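Long-range contacts in L-arabinose ABC transporter, periplasmic L-arabinose-binding protein (Burkholderia thailandensis, PDB 4KZK), which binds D-galactose, and probably L-arabinose, in the periplasm and probably delivers sugar to an ABC transporter for uptake: residues A182-L193 with H232-D240; G267-F275 with I323-R332. All blocks are in the same frame, centred on the assembly; numbering follows the deposited sequence.

Interaction 1 (A182-L193 with H232-D240); sequences ARERTTGAVDAL and HWVAFGSND. With GAL (beta-D-galactopyranose), chain B.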
ATOM      1  N   ALA A 182       0.391  -7.213   2.740  1.00 10.09           N
ATOM      2  CA  ALA A 182       1.150  -6.559   3.801  1.00  9.91           C
ATOM      3  C   ALA A 182       2.225  -7.468   4.384  1.00 10.55           C
ATOM      4  O   ALA A 182       3.347  -7.035   4.626  1.00 10.64           O
ATOM      5  CB  ALA A 182       0.215  -6.060   4.907  1.00  9.97           C
ATOM      6  N   ARG A 183       1.878  -8.731   4.638  1.00 11.55           N
ATOM      7  CA  ARG A 183       2.829  -9.702   5.131  1.00 13.04           C
ATOM      8  C   ARG A 183       3.999  -9.862   4.163  1.00 12.67           C
ATOM      9  O   ARG A 183       5.147  -9.913   4.572  1.00 12.83           O
ATOM     10  CB  ARG A 183       2.156 -11.057   5.361  1.00 15.16           C
ATOM     11  CG  ARG A 183       3.051 -12.082   6.061  1.00 17.55           C
ATOM     12  CD  ARG A 183       2.499 -13.507   6.025  1.00 20.37           C
ATOM     13  NE  ARG A 183       2.568 -14.076   4.674  1.00 23.37           N
ATOM     14  CZ  ARG A 183       3.690 -14.510   4.081  1.00 24.98           C
ATOM     15  NH1 ARG A 183       4.872 -14.499   4.714  1.00 25.83           N
ATOM     16  NH2 ARG A 183       3.634 -14.980   2.841  1.00 26.50           N
ATOM     17  N   GLU A 184       3.711  -9.926   2.867  1.00 12.61           N
ATOM     18  CA  GLU A 184       4.777 -10.144   1.883  1.00 13.32           C
ATOM     19  C   GLU A 184       5.741  -8.950   1.808  1.00 12.13           C
ATOM     20  O   GLU A 184       6.970  -9.133   1.678  1.00 11.94           O
ATOM     21  CB  GLU A 184       4.175 -10.439   0.510  1.00 14.73           C
ATOM     22  CG  GLU A 184       3.464 -11.786   0.442  1.00 16.85           C
ATOM     23  CD  GLU A 184       2.496 -11.916  -0.727  1.00 18.70           C
ATOM     24  OE1 GLU A 184       2.567 -11.108  -1.681  1.00 20.24           O
ATOM     25  OE2 GLU A 184       1.664 -12.855  -0.703  1.00 22.19           O
ATOM     26  N   ARG A 185       5.201  -7.735   1.915  1.00 11.05           N
ATOM     27  CA  ARG A 185       6.015  -6.519   1.904  1.00 10.39           C
ATOM     28  C   ARG A 185       6.991  -6.519   3.059  1.00 10.52           C
ATOM     29  O   ARG A 185       8.166  -6.204   2.862  1.00 10.43           O
ATOM     30  CB  ARG A 185       5.139  -5.265   1.999  1.00  9.63           C
ATOM     31  CG  ARG A 185       4.254  -5.058   0.798  1.00  9.39           C
ATOM     32  CD  ARG A 185       3.135  -4.072   1.070  1.00  8.88           C
ATOM     33  NE  ARG A 185       2.037  -4.270   0.135  1.00  8.76           N
ATOM     34  CZ  ARG A 185       1.187  -3.308  -0.248  1.00  8.54           C
ATOM     35  NH1 ARG A 185       1.328  -2.077   0.218  1.00  8.25           N
ATOM     36  NH2 ARG A 185       0.187  -3.577  -1.083  1.00  8.92           N
ATOM     37  N   THR A 186       6.528  -6.859   4.268  1.00 10.74           N
ATOM     38  CA  THR A 186       7.416  -6.816   5.426  1.00 11.69           C
ATOM     39  C   THR A 186       8.391  -7.977   5.460  1.00 11.72           C
ATOM     40  O   THR A 186       9.526  -7.802   5.900  1.00 11.65           O
ATOM     41  CB  THR A 186       6.676  -6.660   6.773  1.00 12.74           C
ATOM     42  OG1 THR A 186       5.783  -7.752   6.988  1.00 14.16           O
ATOM     43  CG2 THR A 186       5.930  -5.363   6.791  1.00 12.91           C
ATOM     44  N   THR A 187       7.962  -9.147   5.000  1.00 12.00           N
ATOM     45  CA  THR A 187       8.840 -10.314   4.871  1.00 12.63           C
ATOM     46  C   THR A 187       9.992 -10.027   3.906  1.00 12.23           C
ATOM     47  O   THR A 187      11.144 -10.323   4.187  1.00 12.21           O
ATOM     48  CB  THR A 187       8.046 -11.565   4.434  1.00 13.56           C
ATOM     49  OG1 THR A 187       7.016 -11.827   5.396  1.00 14.12           O
ATOM     50  CG2 THR A 187       8.946 -12.784   4.368  1.00 14.48           C
ATOM     51  N   GLY A 188       9.692  -9.398   2.768  1.00 11.29           N
ATOM     52  CA  GLY A 188      10.753  -9.035   1.833  1.00 11.27           C
ATOM     53  C   GLY A 188      11.754  -8.089   2.445  1.00 10.99           C
ATOM     54  O   GLY A 188      12.974  -8.248   2.283  1.00 11.36           O
ATOM     55  N   ALA A 189      11.254  -7.086   3.169  1.00 10.36           N
ATOM     56  CA  ALA A 189      12.143  -6.123   3.803  1.00 10.22           C
ATOM     57  C   ALA A 189      13.042  -6.801   4.838  1.00 10.74           C
ATOM     58  O   ALA A 189      14.262  -6.581   4.879  1.00 10.91           O
ATOM     59  CB  ALA A 189      11.335  -4.991   4.439  1.00  9.71           C
ATOM     60  N   VAL A 190      12.453  -7.637   5.680  1.00 11.03           N
ATOM     61  CA  VAL A 190      13.256  -8.352   6.669  1.00 11.91           C
ATOM     62  C   VAL A 190      14.314  -9.241   5.995  1.00 12.58           C
ATOM     63  O   VAL A 190      15.466  -9.283   6.424  1.00 13.14           O
ATOM     64  CB  VAL A 190      12.382  -9.201   7.631  1.00 12.29           C
ATOM     65  CG1 VAL A 190      13.249 -10.130   8.490  1.00 13.18           C
ATOM     66  CG2 VAL A 190      11.545  -8.310   8.531  1.00 11.96           C
ATOM     67  N   ASP A 191      13.911  -9.958   4.951  1.00 12.82           N
ATOM     68  CA  ASP A 191      14.816 -10.890   4.276  1.00 13.65           C
ATOM     69  C   ASP A 191      15.976 -10.124   3.663  1.00 13.56           C
ATOM     70  O   ASP A 191      17.131 -10.538   3.765  1.00 14.21           O
ATOM     71  CB  ASP A 191      14.074 -11.697   3.192  1.00 14.20           C
ATOM     72  CG  ASP A 191      13.152 -12.773   3.759  1.00 14.62           C
ATOM     73  OD1 ASP A 191      13.127 -12.978   4.995  1.00 14.79           O
ATOM     74  OD2 ASP A 191      12.450 -13.441   2.963  1.00 14.82           O
ATOM     75  N   ALA A 192      15.685  -8.996   3.021  1.00 12.66           N
ATOM     76  CA  ALA A 192      16.761  -8.173   2.457  1.00 12.77           C
ATOM     77  C   ALA A 192      17.702  -7.645   3.554  1.00 13.09           C
ATOM     78  O   ALA A 192      18.915  -7.577   3.367  1.00 13.93           O
ATOM     79  CB  ALA A 192      16.187  -7.022   1.623  1.00 12.23           C
ATOM     80  N   LEU A 193      17.149  -7.280   4.704  1.00 13.10           N
ATOM     81  CA  LEU A 193      17.976  -6.763   5.792  1.00 13.53           C
ATOM     82  C   LEU A 193      18.869  -7.870   6.397  1.00 14.96           C
ATOM     83  O   LEU A 193      20.055  -7.646   6.663  1.00 15.49           O
ATOM     84  CB  LEU A 193      17.115  -6.086   6.866  1.00 12.90           C
ATOM     85  CG  LEU A 193      16.561  -4.723   6.448  1.00 12.24           C
ATOM     86  CD1 LEU A 193      15.416  -4.328   7.346  1.00 11.83           C
ATOM     87  CD2 LEU A 193      17.629  -3.645   6.466  1.00 12.43           C
ATOM     88  N   HIS A 232      20.475   2.675  17.348  1.00 18.90           N
ATOM     89  CA  HIS A 232      20.078   2.874  15.976  1.00 17.39           C
ATOM     90  C   HIS A 232      18.916   1.974  15.636  1.00 15.57           C
ATOM     91  O   HIS A 232      18.888   0.792  16.041  1.00 15.20           O
ATOM     92  CB  HIS A 232      21.226   2.540  15.037  1.00 17.86           C
ATOM     93  CG  HIS A 232      22.361   3.510  15.090  1.00 19.24           C
ATOM     94  ND1 HIS A 232      23.659   3.139  14.823  1.00 20.73           N
ATOM     95  CD2 HIS A 232      22.390   4.840  15.343  1.00 19.78           C
ATOM     96  CE1 HIS A 232      24.444   4.199  14.914  1.00 21.44           C
ATOM     97  NE2 HIS A 232      23.696   5.248  15.218  1.00 21.22           N
ATOM     98  N   TRP A 233      17.985   2.524  14.857  1.00 13.91           N
ATOM     99  CA  TRP A 233      16.818   1.781  14.378  1.00 12.75           C
ATOM    100  C   TRP A 233      16.592   1.911  12.894  1.00 11.86           C
ATOM    101  O   TRP A 233      16.913   2.930  12.304  1.00 11.48           O
ATOM    102  CB  TRP A 233      15.547   2.307  15.033  1.00 12.52           C
ATOM    103  CG  TRP A 233      15.337   1.901  16.443  1.00 12.90           C
ATOM    104  CD1 TRP A 233      15.717   2.592  17.557  1.00 13.71           C
ATOM    105  CD2 TRP A 233      14.666   0.722  16.897  1.00 12.99           C
ATOM    106  NE1 TRP A 233      15.342   1.892  18.687  1.00 14.13           N
ATOM    107  CE2 TRP A 233      14.671   0.758  18.308  1.00 13.73           C
ATOM    108  CE3 TRP A 233      14.033  -0.350  16.252  1.00 12.57           C
ATOM    109  CZ2 TRP A 233      14.089  -0.253  19.083  1.00 14.06           C
ATOM    110  CZ3 TRP A 233      13.454  -1.345  17.018  1.00 12.88           C
ATOM    111  CH2 TRP A 233      13.488  -1.292  18.422  1.00 13.67           C
ATOM    112  N   VAL A 234      15.974   0.885  12.321  1.00 11.47           N
ATOM    113  CA  VAL A 234      15.365   0.985  11.002  1.00 10.89           C
ATOM    114  C   VAL A 234      13.910   0.558  11.147  1.00 10.55           C
ATOM    115  O   VAL A 234      13.551  -0.167  12.097  1.00 11.20           O
ATOM    116  CB  VAL A 234      16.111   0.140   9.939  1.00 10.89           C
ATOM    117  CG1 VAL A 234      17.593   0.511   9.863  1.00 11.39           C
ATOM    118  CG2 VAL A 234      15.974  -1.341  10.212  1.00 11.08           C
ATOM    119  N   ALA A 235      13.065   1.033  10.237  1.00  9.84           N
ATOM    120  CA  ALA A 235      11.651   0.736  10.345  1.00  9.87           C
ATOM    121  C   ALA A 235      11.000   0.714   8.990  1.00  9.58           C
ATOM    122  O   ALA A 235      11.430   1.405   8.068  1.00  9.73           O
ATOM    123  CB  ALA A 235      10.950   1.745  11.254  1.00  9.84           C
ATOM    124  N   PHE A 236       9.926  -0.051   8.890  1.00  9.92           N
ATOM    125  CA  PHE A 236       9.171  -0.170   7.663  1.00  9.59           C
ATOM    126  C   PHE A 236       7.864  -0.842   7.985  1.00 10.07           C
ATOM    127  O   PHE A 236       7.733  -1.560   8.975  1.00  9.66           O
ATOM    128  CB  PHE A 236       9.975  -1.007   6.646  1.00  9.75           C
ATOM    129  CG  PHE A 236      10.515  -2.291   7.227  1.00 10.13           C
ATOM    130  CD1 PHE A 236      11.741  -2.303   7.882  1.00 10.90           C
ATOM    131  CD2 PHE A 236       9.781  -3.468   7.176  1.00 10.62           C
ATOM    132  CE1 PHE A 236      12.236  -3.455   8.455  1.00 11.43           C
ATOM    133  CE2 PHE A 236      10.279  -4.619   7.742  1.00 11.20           C
ATOM    134  CZ  PHE A 236      11.504  -4.621   8.383  1.00 11.78           C
ATOM    135  N   GLY A 237       6.913  -0.664   7.099  1.00 10.56           N
ATOM    136  CA  GLY A 237       5.621  -1.305   7.250  1.00 10.85           C
ATOM    137  C   GLY A 237       5.079  -1.815   5.941  1.00 10.85           C
ATOM    138  O   GLY A 237       5.801  -2.395   5.107  1.00 13.57           O
ATOM    139  N   SER A 238       3.794  -1.641   5.754  1.00  9.61           N
ATOM    140  CA  SER A 238       3.145  -2.036   4.522  1.00  9.37           C
ATOM    141  C   SER A 238       3.046  -0.870   3.542  1.00  8.46           C
ATOM    142  O   SER A 238       2.854  -1.086   2.354  1.00  8.30           O
ATOM    143  CB  SER A 238       1.763  -2.604   4.801  1.00 10.03           C
ATOM    144  OG  SER A 238       0.950  -1.676   5.481  1.00 11.11           O
ATOM    145  N   ASN A 239       3.148   0.358   4.050  1.00  7.70           N
ATOM    146  CA  ASN A 239       3.009   1.546   3.208  1.00  7.56           C
ATOM    147  C   ASN A 239       3.608   2.759   3.894  1.00  7.22           C
ATOM    148  O   ASN A 239       4.110   2.669   5.011  1.00  7.11           O
ATOM    149  CB  ASN A 239       1.538   1.777   2.778  1.00  7.62           C
ATOM    150  CG  ASN A 239       0.617   2.142   3.935  1.00  7.76           C
ATOM    151  OD1 ASN A 239       1.035   2.245   5.080  1.00  7.65           O
ATOM    152  ND2 ASN A 239      -0.658   2.333   3.627  1.00  7.87           N
ATOM    153  N   ASP A 240       3.562   3.906   3.210  1.00  7.03           N
ATOM    154  CA  ASP A 240       4.062   5.158   3.779  1.00  7.09           C
ATOM    155  C   ASP A 240       3.349   5.529   5.076  1.00  7.39           C
ATOM    156  O   ASP A 240       3.982   6.016   6.034  1.00  7.57           O
ATOM    157  CB  ASP A 240       3.924   6.329   2.783  1.00  7.07           C
ATOM    158  CG  ASP A 240       4.797   6.186   1.560  1.00  7.18           C
ATOM    159  OD1 ASP A 240       5.842   5.543   1.650  1.00  7.07           O
ATOM    160  OD2 ASP A 240       4.445   6.745   0.491  1.00  7.25           O
TER
HETATM  161  C1  GAL B 600      -2.767  -1.276  -0.198  1.00  7.50           C
HETATM  162  C2  GAL B 600      -2.313  -0.179   0.762  1.00  7.29           C
HETATM  163  C3  GAL B 600      -2.044   1.094  -0.053  1.00  6.83           C
HETATM  164  C4  GAL B 600      -1.069   0.785  -1.185  1.00  6.84           C
HETATM  165  C5  GAL B 600      -1.636  -0.335  -2.038  1.00  7.21           C
HETATM  166  C6  GAL B 600      -0.679  -0.735  -3.152  1.00  7.36           C
HETATM  167  O1  GAL B 600      -2.891  -2.466   0.556  1.00  7.68           O
HETATM  168  O2  GAL B 600      -3.341   0.038   1.701  1.00  7.86           O
HETATM  169  O3  GAL B 600      -1.549   2.150   0.780  1.00  6.75           O
HETATM  170  O4  GAL B 600       0.204   0.466  -0.679  1.00  6.31           O
HETATM  171  O5  GAL B 600      -1.799  -1.482  -1.215  1.00  7.66           O
HETATM  172  O6  GAL B 600      -1.225  -1.785  -3.933  1.00  7.64           O
HETATM  173  O   HOH W   1       8.144  -3.123   3.830  1.00 13.95           O
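Arg-185 and Ser-238 make the direct hydrogen bond of this contact: NH1 of Arg-185 donates to O of Ser-238 at 2.8 Å, with the carbonyl oxygen near the guanidinium plane. The same NH1 also donates to O4 of the galactose, while NH2 of Arg-185 reaches the ring oxygen O5 at 2.9 Å. Bonds to protein and sugar at its edge thus fix the rotation of the guanidinium, and NH2 has a further partner in Thr-181. From the other segment, ND2 of Asn-239 meets O3 of the sugar at 3.0 Å in an almost straight bond (177°). A water lies between O of Gly-237 and O of Arg-185, with the second contact weak.

Apolar contacts take over along the helix. Phe-236 points toward it from the strand. CB of Ala-189 lies over one face of the Phe-236 ring, 3.7 Å from its centroid, a CH-pi contact. CG2 of Val-190 comes to the ring edge at CZ, and CD1 of Leu-193 approaches CE1 at 3.5 Å.

Helix segment 182-193 runs roughly antiparallel to strand 233-236 (152°) and packs on one face of the sheet; the neighbouring strand 170-175 also packs against Phe-236, while helix 144-161 touches Val-234.

Interaction 2 (G267-F275 with I323-R332); sequences GSQVALNEF and ITRANEKTAR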
ATOM      1  N   GLY A 267       5.089   6.143  -2.318  1.00  7.61           N
ATOM      2  CA  GLY A 267       5.703   7.337  -2.888  1.00  7.91           C
ATOM      3  C   GLY A 267       4.720   8.446  -3.229  1.00  8.29           C
ATOM      4  O   GLY A 267       4.995   9.326  -4.053  1.00  8.58           O
ATOM      5  N   SER A 268       3.544   8.403  -2.582  1.00  8.27           N
ATOM      6  CA  SER A 268       2.499   9.412  -2.737  1.00  8.91           C
ATOM      7  C   SER A 268       2.642  10.494  -1.652  1.00  8.94           C
ATOM      8  O   SER A 268       3.741  10.704  -1.114  1.00  8.63           O
ATOM      9  CB  SER A 268       1.120   8.746  -2.706  1.00  9.12           C
ATOM     10  OG  SER A 268       0.078   9.651  -2.998  1.00  9.98           O
ATOM     11  N   GLN A 269       1.556  11.199  -1.350  1.00  9.44           N
ATOM     12  CA  GLN A 269       1.670  12.446  -0.600  1.00 10.35           C
ATOM     13  C   GLN A 269       2.182  12.311   0.826  1.00  9.59           C
ATOM     14  O   GLN A 269       2.733  13.254   1.344  1.00  9.51           O
ATOM     15  CB  GLN A 269       0.327  13.199  -0.632  1.00 11.82           C
ATOM     16  CG  GLN A 269      -0.175  13.520  -2.053  1.00 13.63           C
ATOM     17  CD  GLN A 269       0.771  14.379  -2.869  1.00 15.13           C
ATOM     18  OE1 GLN A 269       1.039  14.136  -4.064  1.00 18.29           O
ATOM     19  NE2 GLN A 269       1.312  15.353  -2.239  1.00 15.35           N
ATOM     20  N   VAL A 270       2.039  11.150   1.454  1.00  8.82           N
ATOM     21  CA  VAL A 270       2.616  10.975   2.782  1.00  8.50           C
ATOM     22  C   VAL A 270       4.152  11.010   2.707  1.00  8.46           C
ATOM     23  O   VAL A 270       4.804  11.645   3.524  1.00  8.73           O
ATOM     24  CB  VAL A 270       2.131   9.677   3.454  1.00  8.13           C
ATOM     25  CG1 VAL A 270       2.853   9.437   4.764  1.00  8.14           C
ATOM     26  CG2 VAL A 270       0.618   9.689   3.668  1.00  8.43           C
ATOM     27  N   ALA A 271       4.725  10.387   1.678  1.00  8.18           N
ATOM     28  CA  ALA A 271       6.175  10.422   1.470  1.00  8.31           C
ATOM     29  C   ALA A 271       6.586  11.844   1.147  1.00  9.03           C
ATOM     30  O   ALA A 271       7.555  12.389   1.693  1.00  8.96           O
ATOM     31  CB  ALA A 271       6.562   9.498   0.327  1.00  8.13           C
ATOM     32  N   LEU A 272       5.841  12.466   0.247  1.00  9.48           N
ATOM     33  CA  LEU A 272       6.198  13.801  -0.217  1.00 10.55           C
ATOM     34  C   LEU A 272       6.124  14.823   0.914  1.00 10.77           C
ATOM     35  O   LEU A 272       6.908  15.772   0.954  1.00 11.33           O
ATOM     36  CB  LEU A 272       5.302  14.240  -1.368  1.00 11.38           C
ATOM     37  CG  LEU A 272       5.238  13.323  -2.593  1.00 11.90           C
ATOM     38  CD1 LEU A 272       4.555  14.081  -3.719  1.00 12.72           C
ATOM     39  CD2 LEU A 272       6.617  12.818  -2.990  1.00 12.13           C
ATOM     40  N   ASN A 273       5.188  14.654   1.842  1.00 10.64           N
ATOM     41  CA  ASN A 273       5.109  15.563   2.995  1.00 11.44           C
ATOM     42  C   ASN A 273       6.364  15.450   3.845  1.00 11.05           C
ATOM     43  O   ASN A 273       6.886  16.452   4.317  1.00 11.70           O
ATOM     44  CB  ASN A 273       3.891  15.248   3.864  1.00 12.01           C
ATOM     45  CG  ASN A 273       2.587  15.714   3.259  1.00 13.18           C
ATOM     46  OD1 ASN A 273       2.574  16.536   2.341  1.00 14.97           O
ATOM     47  ND2 ASN A 273       1.480  15.218   3.782  1.00 13.52           N
ATOM     48  N   GLU A 274       6.862  14.231   4.050  1.00 10.32           N
ATOM     49  CA  GLU A 274       8.129  14.076   4.790  1.00 10.29           C
ATOM     50  C   GLU A 274       9.297  14.670   4.041  1.00 10.72           C
ATOM     51  O   GLU A 274      10.148  15.306   4.655  1.00 11.37           O
ATOM     52  CB  GLU A 274       8.450  12.621   5.081  1.00  9.76           C
ATOM     53  CG  GLU A 274       7.401  11.943   5.956  1.00  9.66           C
ATOM     54  CD  GLU A 274       7.287  12.558   7.335  1.00 10.28           C
ATOM     55  OE1 GLU A 274       8.304  12.762   8.003  1.00 10.92           O
ATOM     56  OE2 GLU A 274       6.161  12.867   7.763  1.00 10.79           O
ATOM     57  N   PHE A 275       9.347  14.497   2.723  1.00 10.81           N
ATOM     58  CA  PHE A 275      10.469  15.000   1.924  1.00 11.25           C
ATOM     59  C   PHE A 275      10.515  16.543   1.851  1.00 12.51           C
ATOM     60  O   PHE A 275      11.596  17.128   1.689  1.00 13.27           O
ATOM     61  CB  PHE A 275      10.392  14.467   0.487  1.00 11.04           C
ATOM     62  CG  PHE A 275      10.535  12.969   0.342  1.00 10.35           C
ATOM     63  CD1 PHE A 275      11.152  12.180   1.308  1.00 10.22           C
ATOM     64  CD2 PHE A 275      10.053  12.338  -0.798  1.00 10.14           C
ATOM     65  CE1 PHE A 275      11.285  10.804   1.134  1.00  9.74           C
ATOM     66  CE2 PHE A 275      10.191  10.977  -0.972  1.00  9.94           C
ATOM     67  CZ  PHE A 275      10.807  10.195  -0.006  1.00  9.70           C
ATOM     68  N   ILE A 323      12.564   6.156  -4.160  1.00  9.79           N
ATOM     69  CA  ILE A 323      12.709   7.613  -4.169  1.00  9.64           C
ATOM     70  C   ILE A 323      13.137   8.077  -2.789  1.00  9.72           C
ATOM     71  O   ILE A 323      12.745   7.517  -1.766  1.00  9.61           O
ATOM     72  CB  ILE A 323      11.461   8.373  -4.647  1.00  9.31           C
ATOM     73  CG1 ILE A 323      10.222   8.083  -3.796  1.00  9.08           C
ATOM     74  CG2 ILE A 323      11.210   8.076  -6.125  1.00  9.28           C
ATOM     75  CD1 ILE A 323       9.062   9.001  -4.155  1.00  8.97           C
ATOM     76  N   THR A 324      13.971   9.103  -2.800  1.00  9.88           N
ATOM     77  CA  THR A 324      14.403   9.808  -1.625  1.00 10.20           C
ATOM     78  C   THR A 324      14.235  11.311  -1.903  1.00 10.14           C
ATOM     79  O   THR A 324      13.762  11.701  -2.941  1.00  9.81           O
ATOM     80  CB  THR A 324      15.891   9.531  -1.365  1.00 10.73           C
ATOM     81  OG1 THR A 324      16.656  10.130  -2.411  1.00 11.26           O
ATOM     82  CG2 THR A 324      16.169   8.024  -1.267  1.00 10.94           C
ATOM     83  N   ARG A 325      14.646  12.167  -0.961  1.00 10.35           N
ATOM     84  CA  ARG A 325      14.601  13.600  -1.179  1.00 10.70           C
ATOM     85  C   ARG A 325      15.356  14.004  -2.442  1.00 10.74           C
ATOM     86  O   ARG A 325      14.970  14.970  -3.092  1.00 10.92           O
ATOM     87  CB  ARG A 325      15.144  14.330   0.043  1.00 11.21           C
ATOM     88  CG  ARG A 325      14.193  14.267   1.239  1.00 11.37           C
ATOM     89  CD  ARG A 325      14.813  14.707   2.555  1.00 12.02           C
ATOM     90  NE  ARG A 325      13.826  14.630   3.639  1.00 12.31           N
ATOM     91  CZ  ARG A 325      13.455  13.511   4.255  1.00 12.15           C
ATOM     92  NH1 ARG A 325      13.993  12.332   3.924  1.00 11.79           N
ATOM     93  NH2 ARG A 325      12.530  13.554   5.209  1.00 12.41           N
ATOM     94  N   ALA A 326      16.405  13.269  -2.800  1.00 10.77           N
ATOM     95  CA  ALA A 326      17.283  13.666  -3.908  1.00 11.02           C
ATOM     96  C   ALA A 326      16.672  13.450  -5.303  1.00 10.90           C
ATOM     97  O   ALA A 326      16.990  14.184  -6.248  1.00 11.33           O
ATOM     98  CB  ALA A 326      18.583  12.893  -3.815  1.00 11.26           C
ATOM     99  N   ASN A 327      15.806  12.451  -5.450  1.00 10.59           N
ATOM    100  CA  ASN A 327      15.281  12.118  -6.771  1.00 10.58           C
ATOM    101  C   ASN A 327      13.769  12.061  -6.904  1.00 10.39           C
ATOM    102  O   ASN A 327      13.255  11.731  -7.968  1.00 10.27           O
ATOM    103  CB  ASN A 327      15.885  10.793  -7.240  1.00 10.74           C
ATOM    104  CG  ASN A 327      15.295   9.615  -6.520  1.00 10.91           C
ATOM    105  OD1 ASN A 327      14.788   9.767  -5.425  1.00 10.82           O
ATOM    106  ND2 ASN A 327      15.295   8.442  -7.148  1.00 11.31           N
ATOM    107  N   GLU A 328      13.032  12.334  -5.832  1.00 10.35           N
ATOM    108  CA  GLU A 328      11.575  12.144  -5.893  1.00 10.54           C
ATOM    109  C   GLU A 328      10.888  12.948  -6.999  1.00 10.62           C
ATOM    110  O   GLU A 328       9.986  12.439  -7.687  1.00 10.21           O
ATOM    111  CB  GLU A 328      10.913  12.428  -4.539  1.00 10.95           C
ATOM    112  CG  GLU A 328      11.188  13.774  -3.922  1.00 11.72           C
ATOM    113  CD  GLU A 328      10.075  14.779  -4.093  1.00 12.53           C
ATOM    114  OE1 GLU A 328       9.095  14.483  -4.806  1.00 13.08           O
ATOM    115  OE2 GLU A 328      10.205  15.892  -3.495  1.00 14.17           O
ATOM    116  N   LYS A 329      11.307  14.193  -7.207  1.00 10.89           N
ATOM    117  CA  LYS A 329      10.625  15.017  -8.216  1.00 11.45           C
ATOM    118  C   LYS A 329      10.845  14.485  -9.632  1.00 11.14           C
ATOM    119  O   LYS A 329       9.909  14.387 -10.429  1.00 11.14           O
ATOM    120  CB  LYS A 329      11.064  16.469  -8.097  1.00 12.62           C
ATOM    121  CG  LYS A 329      10.676  17.064  -6.762  1.00 13.56           C
ATOM    122  CD  LYS A 329      10.874  18.573  -6.741  1.00 15.04           C
ATOM    123  CE  LYS A 329      10.329  19.140  -5.432  1.00 16.18           C
ATOM    124  NZ  LYS A 329      10.931  18.534  -4.200  1.00 16.68           N
ATOM    125  N   THR A 330      12.088  14.150  -9.935  1.00 10.83           N
ATOM    126  CA  THR A 330      12.430  13.583 -11.222  1.00 10.88           C
ATOM    127  C   THR A 330      11.777  12.241 -11.472  1.00 10.56           C
ATOM    128  O   THR A 330      11.253  11.992 -12.552  1.00 10.69           O
ATOM    129  CB  THR A 330      13.960  13.490 -11.336  1.00 11.04           C
ATOM    130  OG1 THR A 330      14.471  14.825 -11.441  1.00 11.24           O
ATOM    131  CG2 THR A 330      14.390  12.728 -12.555  1.00 11.49           C
ATOM    132  N   ALA A 331      11.842  11.366 -10.479  1.00 10.13           N
ATOM    133  CA  ALA A 331      11.286  10.010 -10.616  1.00 10.01           C
ATOM    134  C   ALA A 331       9.792  10.047 -10.876  1.00 10.01           C
ATOM    135  O   ALA A 331       9.276   9.318 -11.737  1.00 10.13           O
ATOM    136  CB  ALA A 331      11.561   9.160  -9.395  1.00  9.82           C
ATOM    137  N   ARG A 332       9.092  10.885 -10.119  1.00  9.89           N
ATOM    138  CA  ARG A 332       7.673  11.012 -10.291  1.00 10.12           C
ATOM    139  C   ARG A 332       7.347  11.609 -11.652  1.00 10.49           C
ATOM    140  O   ARG A 332       6.478  11.094 -12.344  1.00 10.67           O
ATOM    141  CB  ARG A 332       7.070  11.820  -9.143  1.00 10.25           C
ATOM    142  CG  ARG A 332       7.011  11.029  -7.835  1.00 10.24           C
ATOM    143  CD  ARG A 332       6.497  11.857  -6.655  1.00 10.56           C
ATOM    144  NE  ARG A 332       5.238  12.487  -7.012  1.00 11.25           N
ATOM    145  CZ  ARG A 332       4.040  11.926  -6.876  1.00 11.45           C
ATOM    146  NH1 ARG A 332       3.892  10.744  -6.272  1.00 11.37           N
ATOM    147  NH2 ARG A 332       2.971  12.561  -7.322  1.00 12.00           N
TER
HETATM  148  O   HOH W   2       0.226  12.270  -6.059  1.00 17.02           O
HETATM  149  O   HOH W   3       8.154  16.888  -1.468  1.00 18.81           O
HETATM  150  O   HOH W   4      13.196  17.214   4.227  1.00 18.54           O
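Phe-275 is wedged between the end of strand 315-324 and the start of helix 328-334. One face of its ring is covered by the backbone at C of Thr-324 and N of Arg-325, both over the ring centre, and O of Ala-271 from its own helix sits against the opposite face. CD1 of Ile-323 meets the ring edge in plane, 3.9 Å from CE2, and CG of Glu-328 comes within 3.6 Å of CD2.

One turn earlier in the helix is Leu-272. Its CD1 lies over one face of the Arg-332 guanidinium, 3.7 Å from NE, while its CD2 touches OE1 of Glu-328. A bend at chi3 (52°) turns the Arg-332 guanidinium back toward the helix start, where NH1 donates to O of Gly-267 at 2.9 Å; the bond is bent (130°). Arg-325 instead stretches out past Phe-275, whose CD1 lies over one face of its guanidinium, and NH2 makes a weak bond to O of Glu-274.

Three waters bridge the segments: Gln-269 OE1 to Arg-332 NH2, Leu-272 O to Glu-328 OE2, and Phe-275 O to Arg-325 NE.

Farther out, Arg-325 NH1 is fixed by O of Phe-283, and Lys-329 NZ forms a salt bridge with Glu-328 OE2 at 2.8 Å. The turn ahead of helix 328-334 is shaped by OD1 of Asn-327, which accepts from N of Thr-324, and by OG1 of Thr-324, which accepts from N of Ala-326 in an ST turn. The whole arrangement belongs to the alpha/beta fold of periplasmic sugar-binding proteins: helix 269-276, which follows strand 260-264, packs against the C-terminal strand-turn-helix, with Gly-267 directly after the sugar-binding Asn-266.

How the interactions relate
Both contacts pack a helix against a strand of the same mixed sheet, interaction 2 adding a second helix, and they meet at Asp-240, whose OD2 probably accepts a hydrogen bond from N of Gly-267 and packs on Ala-271. Interaction 1 is buried and mainly apolar along the strand, turning polar where it reaches the galactose. Interaction 2 is only partly buried: a core around one aromatic ring is bordered by arginines and bridging waters. Arginine thus plays two parts, gripping sugar and backbone in 182-193/232-240, and in 267-275/323-332 bonding to backbone carbonyls of the loop before the helix and, weakly, of the helix itself. The second contact touches the pocket indirectly, through the chain beside Asn-266.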